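Beta-lactamase (Klebsiella pneumoniae, PDB 6KBY) probably hydrolyses beta-lactam antibiotics to substituted beta-amino acids, as a class C beta-lactamase, and binds adenosine monophosphate in its active-site pocket. Local coordinates at residues A[31-36]-A[345-350]; A[245-250]-A[337-342]; A[278-283]-A[319-324]. All blocks are in the same frame, centred on the assembly; numbering follows the deposited sequence.

Contact 1: A[31-36]-A[345-350]; sequences NIPGMS and LANKNY
One face of the Tyr350 ring carries the CD1 methyl of Ile32, 3.8 Å from the ring centroid and 20° off the normal, a CH-pi contact displaced toward the CD1 side of the ring. Lys348 O lies in the ring plane at its edge, and Arg355 adds a cation-pi contact. Met35 and Tyr350 reach toward each other tip to tip, CE 3.6 Å from OH and oblique to the ring. The second flat group, the amide of Asn347, turns its OD1 to Gly34 N (2.8 Å), the donor tilted 22° from the carbonyl plane; chi1 of 63°, with CG between the backbone N and the carbonyl carbon, brings OD1 within bonding distance. Its ND2 is hydrogen-bonded to Leu52 O. These groups flank an antiparallel pairing of strands 34-41 and 340-346, near one edge of the beta-lactamase sheet, with 44-50 outermost. Ser36 and Leu345 form a hydrogen-bonded pair, Leu345 N giving to Ser36 O at 2.9 Å, and Asn347 N continues the pairing to Gly34 O (3.2 Å). On the face covered by helix 11-30, Met35 CG packs on Ala346 CB at 3.7 Å. Lys348 brings CE to Asn31 O (3.2 Å) and forms a salt bridge with Asp213.

Contact 2: A[245-250]-A[337-342]; sequences MGQLKL and AKKMGI
Lys339 reaches Met245 because its CG stands anti to the carbonyl carbon (chi1 -54°), one bend at chi2 (-69°) follows, and the rest of the chain runs extended to NZ. Met245 answers with CG likewise anti to its own carbonyl carbon, and a bend at chi3 folds the CE methyl over the Lys339 backbone. A helix end and a beta bulge meet here. Met245 and Gly246 belong to the Schellman motif that ends helix 234-244, in which Gly246 has positive phi, and Lys339 lies with Met340 in a G1 beta bulge, both facing Val335, at the end of strand 328-335, where strand 340-346 begins. The main polar link is a single bond, Lys339 NZ giving to Met245 O at 2.8 Å in the carbonyl plane, with a C=O...donor angle of 159°. It places an ammonium group at the C-terminal end of the helix, a position likely to suit its positive charge. Met245 SD lies 3.8 Å from Met340 O, and CE is the same distance from Lys339 C; the methionine also touches Thr40 of strand 34-41. Gln247 slides past Lys339 in the opposite direction, bringing NE2 to 3.7 Å from Lys339 CB. One water completes the junction: it accepts from Gln247 NE2 at 2.9 Å and donates to Lys339 O at 2.8 Å.

Contact 3: A[278-283]-A[319-324]; sequences MWEQLP and INKTGS. With AMP (adenosine monophosphate), chain B.
Lys321, traced from its root, first meets Trp279: CB lies 3.8 Å from CZ3 of the indole, approaching obliquely. The residue opens the Lys-Thr-Gly sequence of Lys321 to Gly323, which fits the KTG motif of class C beta-lactamases on a strand lining the active site. A bend at chi2 (72°) turns the chain toward 278-283, where CD comes 3.8 Å from Met278 O and CE 4.2 Å from Glu280 OE2. A further bend at chi4 delivers NZ to Thr322 O at 2.8 Å, and NZ is also hydrogen-bonded to Tyr156 OH. Glu280 is not in direct salt-bridge contact with this lysine; one water joins them, accepting from Lys321 NZ at 2.8 Å and donating to Glu280 OE2 at 2.7 Å, while the carboxylate has its salt bridge with Arg154. The backbones of strands 280-283 and 317-325 pair antiparallel. Asn320 N gives to Glu280 O at 2.8 Å, nearly straight in line with the carbonyl (173°), whereas the return bond from Glu280 N to Asn320 O is weak. Ile319 CG2 also packs against the Trp279 indole, at CE3. Near the C-terminal end of strand 317-325 Ser324 binds AMP through its backbone: AMP O3' donates to Ser324 O, and Ser324 N gives to phosphate oxygen O1P at 2.7 Å with an N-H...O angle of 164°.

All three contacts reach one antiparallel sheet and consist mostly of buried residues. The centre of contact 3 is about 7 Å from the centre of the chain, those of the others about 17 Å; all its touching residues are buried, whereas contact 2 includes the partly exposed Gln247 and Lys339. Contacts 1 and 2 share strand 340-346 at its two ends. Contacts 1 and 3 both join strand pairs, but the first combines aromatic and amide packing with strand pairing and loop packing, whereas the third mixes charge, water and ligand within the pocket; they touch where Asn349 ND2 packs on Ser324 CB. Contact 2, away from the annotated sites, joins a helix end to a bulge.

Contact 1: A[31-36]-A[345-350]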
loop_
_atom_site.group_PDB
_atom_site.type_symbol
_atom_site.label_atom_id
_atom_site.label_comp_id
_atom_site.label_asym_id
_atom_site.label_seq_id
_atom_site.Cartn_x
_atom_site.Cartn_y
_atom_site.Cartn_z
ATOM N N ASN A 31 0.327 12.926 -19.654
ATOM C CA ASN A 31 1.765 12.989 -19.912
ATOM C C ASN A 31 2.559 12.110 -18.946
ATOM O O ASN A 31 3.584 12.520 -18.392
ATOM C CB ASN A 31 2.278 14.426 -19.929
ATOM C CG ASN A 31 3.588 14.549 -20.655
ATOM O OD1 ASN A 31 3.822 13.859 -21.646
ATOM N ND2 ASN A 31 4.456 15.429 -20.171
ATOM N N ILE A 32 2.074 10.890 -18.741
ATOM C CA ILE A 32 2.758 9.904 -17.911
ATOM C C ILE A 32 3.804 9.216 -18.772
ATOM O O ILE A 32 3.443 8.597 -19.782
ATOM C CB ILE A 32 1.765 8.854 -17.393
ATOM C CG1 ILE A 32 0.683 9.503 -16.527
ATOM C CG2 ILE A 32 2.499 7.754 -16.642
ATOM C CD1 ILE A 32 -0.536 8.622 -16.337
ATOM N N PRO A 33 5.094 9.267 -18.423
ATOM C CA PRO A 33 6.095 8.687 -19.335
ATOM C C PRO A 33 6.032 7.177 -19.444
ATOM O O PRO A 33 6.185 6.642 -20.550
ATOM C CB PRO A 33 7.431 9.170 -18.754
ATOM C CG PRO A 33 7.074 10.401 -17.985
ATOM C CD PRO A 33 5.724 10.101 -17.383
ATOM N N GLY A 34 5.820 6.476 -18.336
ATOM C CA GLY A 34 5.887 5.024 -18.338
ATOM C C GLY A 34 4.928 4.414 -17.342
ATOM O O GLY A 34 4.676 4.973 -16.270
ATOM N N MET A 35 4.391 3.249 -17.703
ATOM C CA MET A 35 3.530 2.501 -16.800
ATOM C C MET A 35 3.780 1.014 -16.951
ATOM O O MET A 35 4.226 0.538 -17.997
ATOM C CB MET A 35 2.039 2.750 -17.051
ATOM C CG MET A 35 1.587 4.143 -16.690
ATOM S SD MET A 35 -0.195 4.403 -16.673
ATOM C CE MET A 35 -0.708 3.417 -15.267
ATOM N N SER A 36 3.452 0.278 -15.896
ATOM C CA SER A 36 3.262 -1.156 -16.001
ATOM C C SER A 36 1.957 -1.500 -15.307
ATOM O O SER A 36 1.673 -0.991 -14.212
ATOM C CB SER A 36 4.427 -1.942 -15.401
ATOM O OG SER A 36 4.221 -3.329 -15.580
ATOM N N LEU A 345 1.194 0.802 -12.022
ATOM C CA LEU A 345 2.341 1.605 -11.624
ATOM C C LEU A 345 2.648 2.632 -12.702
ATOM O O LEU A 345 2.649 2.310 -13.895
ATOM C CB LEU A 345 3.575 0.731 -11.412
ATOM C CG LEU A 345 3.384 -0.460 -10.474
ATOM C CD1 LEU A 345 4.692 -1.202 -10.295
ATOM C CD2 LEU A 345 2.824 -0.015 -9.134
ATOM N N ALA A 346 2.929 3.862 -12.279
ATOM C CA ALA A 346 3.260 4.953 -13.184
ATOM C C ALA A 346 4.383 5.782 -12.582
ATOM O O ALA A 346 4.465 5.946 -11.359
ATOM C CB ALA A 346 2.063 5.883 -13.404
ATOM N N ASN A 347 5.226 6.341 -13.454
ATOM C CA ASN A 347 6.265 7.282 -13.036
ATOM C C ASN A 347 5.856 8.741 -13.236
ATOM O O ASN A 347 6.671 9.614 -13.578
ATOM C CB ASN A 347 7.626 6.958 -13.647
ATOM C CG ASN A 347 7.645 7.069 -15.152
ATOM O OD1 ASN A 347 6.600 7.237 -15.784
ATOM N ND2 ASN A 347 8.837 6.946 -15.741
ATOM N N LYS A 348 4.577 9.014 -13.002
ATOM C CA LYS A 348 4.080 10.351 -12.732
ATOM C C LYS A 348 2.924 10.193 -11.758
ATOM O O LYS A 348 2.172 9.217 -11.835
ATOM C CB LYS A 348 3.626 11.075 -14.004
ATOM C CG LYS A 348 3.045 12.462 -13.744
ATOM C CD LYS A 348 2.821 13.235 -15.025
ATOM C CE LYS A 348 4.113 13.839 -15.529
ATOM N NZ LYS A 348 4.569 14.962 -14.656
ATOM N N ASN A 349 2.818 11.124 -10.817
ATOM C CA ASN A 349 1.732 11.139 -9.841
ATOM C C ASN A 349 0.523 11.791 -10.504
ATOM O O ASN A 349 0.423 13.021 -10.564
ATOM C CB ASN A 349 2.185 11.916 -8.609
ATOM C CG ASN A 349 1.134 11.978 -7.514
ATOM O OD1 ASN A 349 -0.039 11.665 -7.720
ATOM N ND2 ASN A 349 1.557 12.409 -6.333
ATOM N N TYR A 350 -0.397 10.974 -11.007
ATOM C CA TYR A 350 -1.635 11.445 -11.610
ATOM C C TYR A 350 -2.802 11.100 -10.690
ATOM O O TYR A 350 -2.683 10.270 -9.787
ATOM C CB TYR A 350 -1.816 10.858 -13.018
ATOM C CG TYR A 350 -2.058 9.367 -13.023
ATOM C CD1 TYR A 350 -1.027 8.464 -12.783
ATOM C CD2 TYR A 350 -3.328 8.861 -13.255
ATOM C CE1 TYR A 350 -1.261 7.100 -12.772
ATOM C CE2 TYR A 350 -3.566 7.501 -13.245
ATOM C CZ TYR A 350 -2.530 6.626 -13.003
ATOM O OH TYR A 350 -2.786 5.275 -12.988
#

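Contact 2: A[245-250]-A[337-342]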
loop_
_atom_site.group_PDB
_atom_site.type_symbol
_atom_site.label_atom_id
_atom_site.label_comp_id
_atom_site.label_asym_id
_atom_site.label_seq_id
_atom_site.Cartn_x
_atom_site.Cartn_y
_atom_site.Cartn_z
ATOM N N MET A 245 -4.467 -13.353 -1.815
ATOM C CA MET A 245 -5.633 -14.159 -2.150
ATOM C C MET A 245 -5.389 -15.648 -1.951
ATOM O O MET A 245 -6.192 -16.470 -2.407
ATOM C CB MET A 245 -6.109 -13.851 -3.569
ATOM C CG MET A 245 -6.549 -12.404 -3.724
ATOM S SD MET A 245 -7.421 -12.042 -5.262
ATOM C CE MET A 245 -6.102 -12.145 -6.461
ATOM N N GLY A 246 -4.308 -16.013 -1.268
ATOM C CA GLY A 246 -4.055 -17.401 -0.937
ATOM C C GLY A 246 -3.766 -18.286 -2.124
ATOM O O GLY A 246 -3.952 -19.503 -2.041
ATOM N N GLN A 247 -3.312 -17.715 -3.233
ATOM C CA GLN A 247 -3.168 -18.480 -4.463
ATOM C C GLN A 247 -1.826 -19.178 -4.596
ATOM O O GLN A 247 -1.668 -20.008 -5.500
ATOM C CB GLN A 247 -3.367 -17.569 -5.671
ATOM C CG GLN A 247 -4.776 -17.050 -5.829
ATOM C CD GLN A 247 -4.907 -16.191 -7.071
ATOM O OE1 GLN A 247 -4.431 -15.062 -7.109
ATOM N NE2 GLN A 247 -5.532 -16.734 -8.105
ATOM N N LEU A 248 -0.866 -18.869 -3.736
ATOM C CA LEU A 248 0.501 -19.335 -3.891
ATOM C C LEU A 248 0.883 -20.253 -2.742
ATOM O O LEU A 248 0.440 -20.071 -1.602
ATOM C CB LEU A 248 1.465 -18.157 -3.888
ATOM C CG LEU A 248 1.166 -17.054 -4.899
ATOM C CD1 LEU A 248 2.178 -15.941 -4.746
ATOM C CD2 LEU A 248 1.186 -17.608 -6.308
ATOM N N LYS A 249 1.727 -21.234 -3.051
ATOM C CA LYS A 249 2.372 -22.056 -2.033
ATOM C C LYS A 249 3.599 -21.284 -1.569
ATOM O O LYS A 249 4.676 -21.363 -2.165
ATOM C CB LYS A 249 2.752 -23.417 -2.605
ATOM N N LEU A 250 3.427 -20.511 -0.503
ATOM C CA LEU A 250 4.472 -19.620 -0.012
ATOM C C LEU A 250 5.679 -20.397 0.501
ATOM O O LEU A 250 6.065 -20.262 1.662
ATOM C CB LEU A 250 3.913 -18.727 1.095
ATOM C CG LEU A 250 3.711 -17.241 0.796
ATOM C CD1 LEU A 250 3.429 -16.993 -0.680
ATOM C CD2 LEU A 250 2.580 -16.703 1.653
ATOM N N ALA A 337 -12.990 -13.007 -3.807
ATOM C CA ALA A 337 -14.027 -13.931 -4.264
ATOM C C ALA A 337 -13.894 -14.249 -5.743
ATOM O O ALA A 337 -14.319 -15.324 -6.188
ATOM C CB ALA A 337 -15.404 -13.326 -4.018
ATOM N N LYS A 338 -13.337 -13.330 -6.520
ATOM C CA LYS A 338 -13.177 -13.514 -7.950
ATOM C C LYS A 338 -11.747 -13.860 -8.334
ATOM O O LYS A 338 -11.469 -14.040 -9.523
ATOM C CB LYS A 338 -13.645 -12.258 -8.690
ATOM C CG LYS A 338 -15.098 -11.880 -8.410
ATOM C CD LYS A 338 -16.057 -13.034 -8.676
ATOM C CE LYS A 338 -17.494 -12.610 -8.437
ATOM N NZ LYS A 338 -18.436 -13.763 -8.522
ATOM N N LYS A 339 -10.850 -13.982 -7.359
ATOM C CA LYS A 339 -9.428 -14.216 -7.599
ATOM C C LYS A 339 -8.909 -13.313 -8.711
ATOM O O LYS A 339 -8.189 -13.727 -9.625
ATOM C CB LYS A 339 -9.113 -15.689 -7.851
ATOM C CG LYS A 339 -9.612 -16.633 -6.766
ATOM C CD LYS A 339 -8.879 -16.494 -5.436
ATOM C CE LYS A 339 -9.447 -17.496 -4.438
ATOM N NZ LYS A 339 -8.661 -17.587 -3.178
ATOM N N MET A 340 -9.301 -12.052 -8.642
ATOM C CA MET A 340 -8.856 -11.102 -9.638
ATOM C C MET A 340 -8.208 -9.917 -8.949
ATOM O O MET A 340 -8.602 -9.520 -7.846
ATOM C CB MET A 340 -9.969 -10.669 -10.567
ATOM C CG MET A 340 -11.040 -9.882 -9.921
ATOM S SD MET A 340 -12.304 -9.463 -11.126
ATOM C CE MET A 340 -12.590 -10.997 -11.980
ATOM N N GLY A 341 -7.185 -9.379 -9.587
ATOM C CA GLY A 341 -6.452 -8.281 -8.996
ATOM C C GLY A 341 -5.716 -7.510 -10.060
ATOM O O GLY A 341 -5.467 -8.006 -11.168
ATOM N N ILE A 342 -5.369 -6.276 -9.708
ATOM C CA ILE A 342 -4.669 -5.391 -10.621
ATOM C C ILE A 342 -3.657 -4.556 -9.849
ATOM O O ILE A 342 -3.911 -4.120 -8.718
ATOM C CB ILE A 342 -5.644 -4.509 -11.427
ATOM C CG1 ILE A 342 -4.895 -3.678 -12.469
ATOM C CG2 ILE A 342 -6.484 -3.625 -10.517
ATOM C CD1 ILE A 342 -5.818 -2.974 -13.436
HETATM O O HOH W 1 -6.099 -15.244 -10.580
#

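Contact 3: A[278-283]-A[319-324]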
loop_
_atom_site.group_PDB
_atom_site.type_symbol
_atom_site.label_atom_id
_atom_site.label_comp_id
_atom_site.label_asym_id
_atom_site.label_seq_id
_atom_site.Cartn_x
_atom_site.Cartn_y
_atom_site.Cartn_z
ATOM N N MET A 278 -4.131 -1.200 7.591
ATOM C CA MET A 278 -3.652 -0.430 6.440
ATOM C C MET A 278 -4.444 -0.637 5.146
ATOM O O MET A 278 -4.795 0.352 4.494
ATOM C CB MET A 278 -2.139 -0.554 6.235
ATOM C CG MET A 278 -1.353 0.092 7.369
ATOM S SD MET A 278 -1.581 1.876 7.392
ATOM C CE MET A 278 -1.352 2.232 9.136
ATOM N N TRP A 279 -4.735 -1.879 4.748
ATOM C CA TRP A 279 -5.638 -2.084 3.619
ATOM C C TRP A 279 -6.987 -1.434 3.906
ATOM O O TRP A 279 -7.399 -1.297 5.062
ATOM C CB TRP A 279 -5.857 -3.574 3.345
ATOM C CG TRP A 279 -4.669 -4.291 2.822
ATOM C CD1 TRP A 279 -3.899 -5.188 3.495
ATOM C CD2 TRP A 279 -4.123 -4.196 1.502
ATOM N NE1 TRP A 279 -2.900 -5.656 2.679
ATOM C CE2 TRP A 279 -3.018 -5.063 1.449
ATOM C CE3 TRP A 279 -4.459 -3.459 0.359
ATOM C CZ2 TRP A 279 -2.247 -5.217 0.297
ATOM C CZ3 TRP A 279 -3.692 -3.615 -0.787
ATOM C CH2 TRP A 279 -2.596 -4.479 -0.806
ATOM N N GLU A 280 -7.674 -1.041 2.836
ATOM C CA GLU A 280 -9.005 -0.461 2.899
ATOM C C GLU A 280 -9.904 -1.277 1.988
ATOM O O GLU A 280 -9.463 -1.732 0.927
ATOM C CB GLU A 280 -8.962 0.994 2.420
ATOM C CG GLU A 280 -7.992 1.847 3.226
ATOM C CD GLU A 280 -7.587 3.133 2.526
ATOM O OE1 GLU A 280 -8.163 3.453 1.460
ATOM O OE2 GLU A 280 -6.675 3.821 3.039
ATOM N N GLN A 281 -11.164 -1.463 2.375
ATOM C CA GLN A 281 -12.037 -2.294 1.562
ATOM C C GLN A 281 -13.447 -1.729 1.528
ATOM O O GLN A 281 -13.852 -0.930 2.379
ATOM C CB GLN A 281 -12.059 -3.749 2.036
ATOM C CG GLN A 281 -12.800 -3.944 3.334
ATOM C CD GLN A 281 -12.648 -5.351 3.888
ATOM O OE1 GLN A 281 -11.591 -5.965 3.768
ATOM N NE2 GLN A 281 -13.709 -5.863 4.506
ATOM N N LEU A 282 -14.192 -2.183 0.526
ATOM C CA LEU A 282 -15.602 -1.879 0.375
ATOM C C LEU A 282 -16.325 -3.154 -0.023
ATOM O O LEU A 282 -15.734 -4.021 -0.677
ATOM C CB LEU A 282 -15.832 -0.832 -0.723
ATOM C CG LEU A 282 -15.284 0.570 -0.459
ATOM C CD1 LEU A 282 -13.825 0.680 -0.896
ATOM C CD2 LEU A 282 -16.130 1.605 -1.173
ATOM N N PRO A 283 -17.597 -3.296 0.345
ATOM C CA PRO A 283 -18.355 -4.473 -0.100
ATOM C C PRO A 283 -18.394 -4.583 -1.622
ATOM O O PRO A 283 -18.465 -3.583 -2.336
ATOM C CB PRO A 283 -19.753 -4.235 0.481
ATOM C CG PRO A 283 -19.505 -3.399 1.690
ATOM C CD PRO A 283 -18.345 -2.501 1.337
ATOM N N ILE A 319 -10.709 -4.934 -2.062
ATOM C CA ILE A 319 -9.625 -4.498 -1.188
ATOM C C ILE A 319 -8.662 -3.672 -2.023
ATOM O O ILE A 319 -8.336 -4.043 -3.159
ATOM C CB ILE A 319 -8.913 -5.714 -0.561
ATOM C CG1 ILE A 319 -9.924 -6.627 0.138
ATOM C CG2 ILE A 319 -7.819 -5.246 0.400
ATOM C CD1 ILE A 319 -9.308 -7.864 0.766
ATOM N N ASN A 320 -8.212 -2.538 -1.485
ATOM C CA ASN A 320 -7.411 -1.650 -2.317
ATOM C C ASN A 320 -6.498 -0.758 -1.493
ATOM O O ASN A 320 -6.672 -0.596 -0.280
ATOM C CB ASN A 320 -8.260 -0.863 -3.336
ATOM C CG ASN A 320 -9.118 0.280 -2.745
ATOM O OD1 ASN A 320 -9.674 1.049 -3.533
ATOM N ND2 ASN A 320 -9.243 0.395 -1.421
ATOM N N LYS A 321 -5.512 -0.181 -2.186
ATOM C CA LYS A 321 -4.653 0.833 -1.591
ATOM C C LYS A 321 -4.025 1.670 -2.696
ATOM O O LYS A 321 -3.524 1.131 -3.688
ATOM C CB LYS A 321 -3.547 0.198 -0.742
ATOM C CG LYS A 321 -2.712 1.221 0.036
ATOM C CD LYS A 321 -3.482 1.834 1.210
ATOM C CE LYS A 321 -2.743 3.017 1.827
ATOM N NZ LYS A 321 -2.828 4.231 0.978
ATOM N N THR A 322 -4.040 2.987 -2.508
ATOM C CA THR A 322 -3.317 3.921 -3.357
ATOM C C THR A 322 -1.925 4.190 -2.792
ATOM O O THR A 322 -1.673 4.062 -1.589
ATOM C CB THR A 322 -4.067 5.251 -3.440
ATOM O OG1 THR A 322 -4.346 5.710 -2.114
ATOM C CG2 THR A 322 -5.373 5.114 -4.227
ATOM N N GLY A 323 -1.027 4.615 -3.676
ATOM C CA GLY A 323 0.266 5.088 -3.225
ATOM C C GLY A 323 0.865 6.076 -4.199
ATOM O O GLY A 323 0.724 5.916 -5.416
ATOM N N SER A 324 1.540 7.100 -3.680
ATOM C CA SER A 324 2.154 8.096 -4.545
ATOM C C SER A 324 3.435 8.604 -3.909
ATOM O O SER A 324 3.621 8.520 -2.697
ATOM C CB SER A 324 1.242 9.308 -4.782
ATOM O OG SER A 324 -0.087 8.918 -5.093
HETATM P P AMP B . 0.757 7.717 0.342
HETATM O O1P AMP B . 1.333 7.475 -1.018
HETATM O O2P AMP B . -0.715 8.014 0.458
HETATM O "O5'" AMP B . 1.599 8.832 1.098
HETATM C "C5'" AMP B . 3.017 8.770 1.116
HETATM C "C4'" AMP B . 3.635 9.844 0.258
HETATM O "O4'" AMP B . 3.416 11.147 0.864
HETATM C "C3'" AMP B . 5.146 9.755 0.093
HETATM O "O3'" AMP B . 5.541 8.843 -0.915
HETATM C "C2'" AMP B . 5.545 11.197 -0.180
HETATM O "O2'" AMP B . 5.261 11.552 -1.527
HETATM C "C1'" AMP B . 4.574 11.945 0.731
HETATM N N9 AMP B . 5.141 12.154 2.077
HETATM C C8 AMP B . 4.711 11.564 3.215
HETATM N N7 AMP B . 5.444 11.972 4.285
HETATM C C5 AMP B . 6.368 12.839 3.824
HETATM C C6 AMP B . 7.458 13.641 4.421
HETATM N N6 AMP B . 7.712 13.588 5.749
HETATM N N1 AMP B . 8.194 14.420 3.593
HETATM C C2 AMP B . 7.951 14.477 2.268
HETATM N N3 AMP B . 6.974 13.775 1.660
HETATM C C4 AMP B . 6.164 12.956 2.372
HETATM O O HOH W 2 -10.329 2.821 -0.144
HETATM O O HOH W 3 -6.729 3.349 -1.035
HETATM O O HOH W 4 -5.483 5.186 1.003
#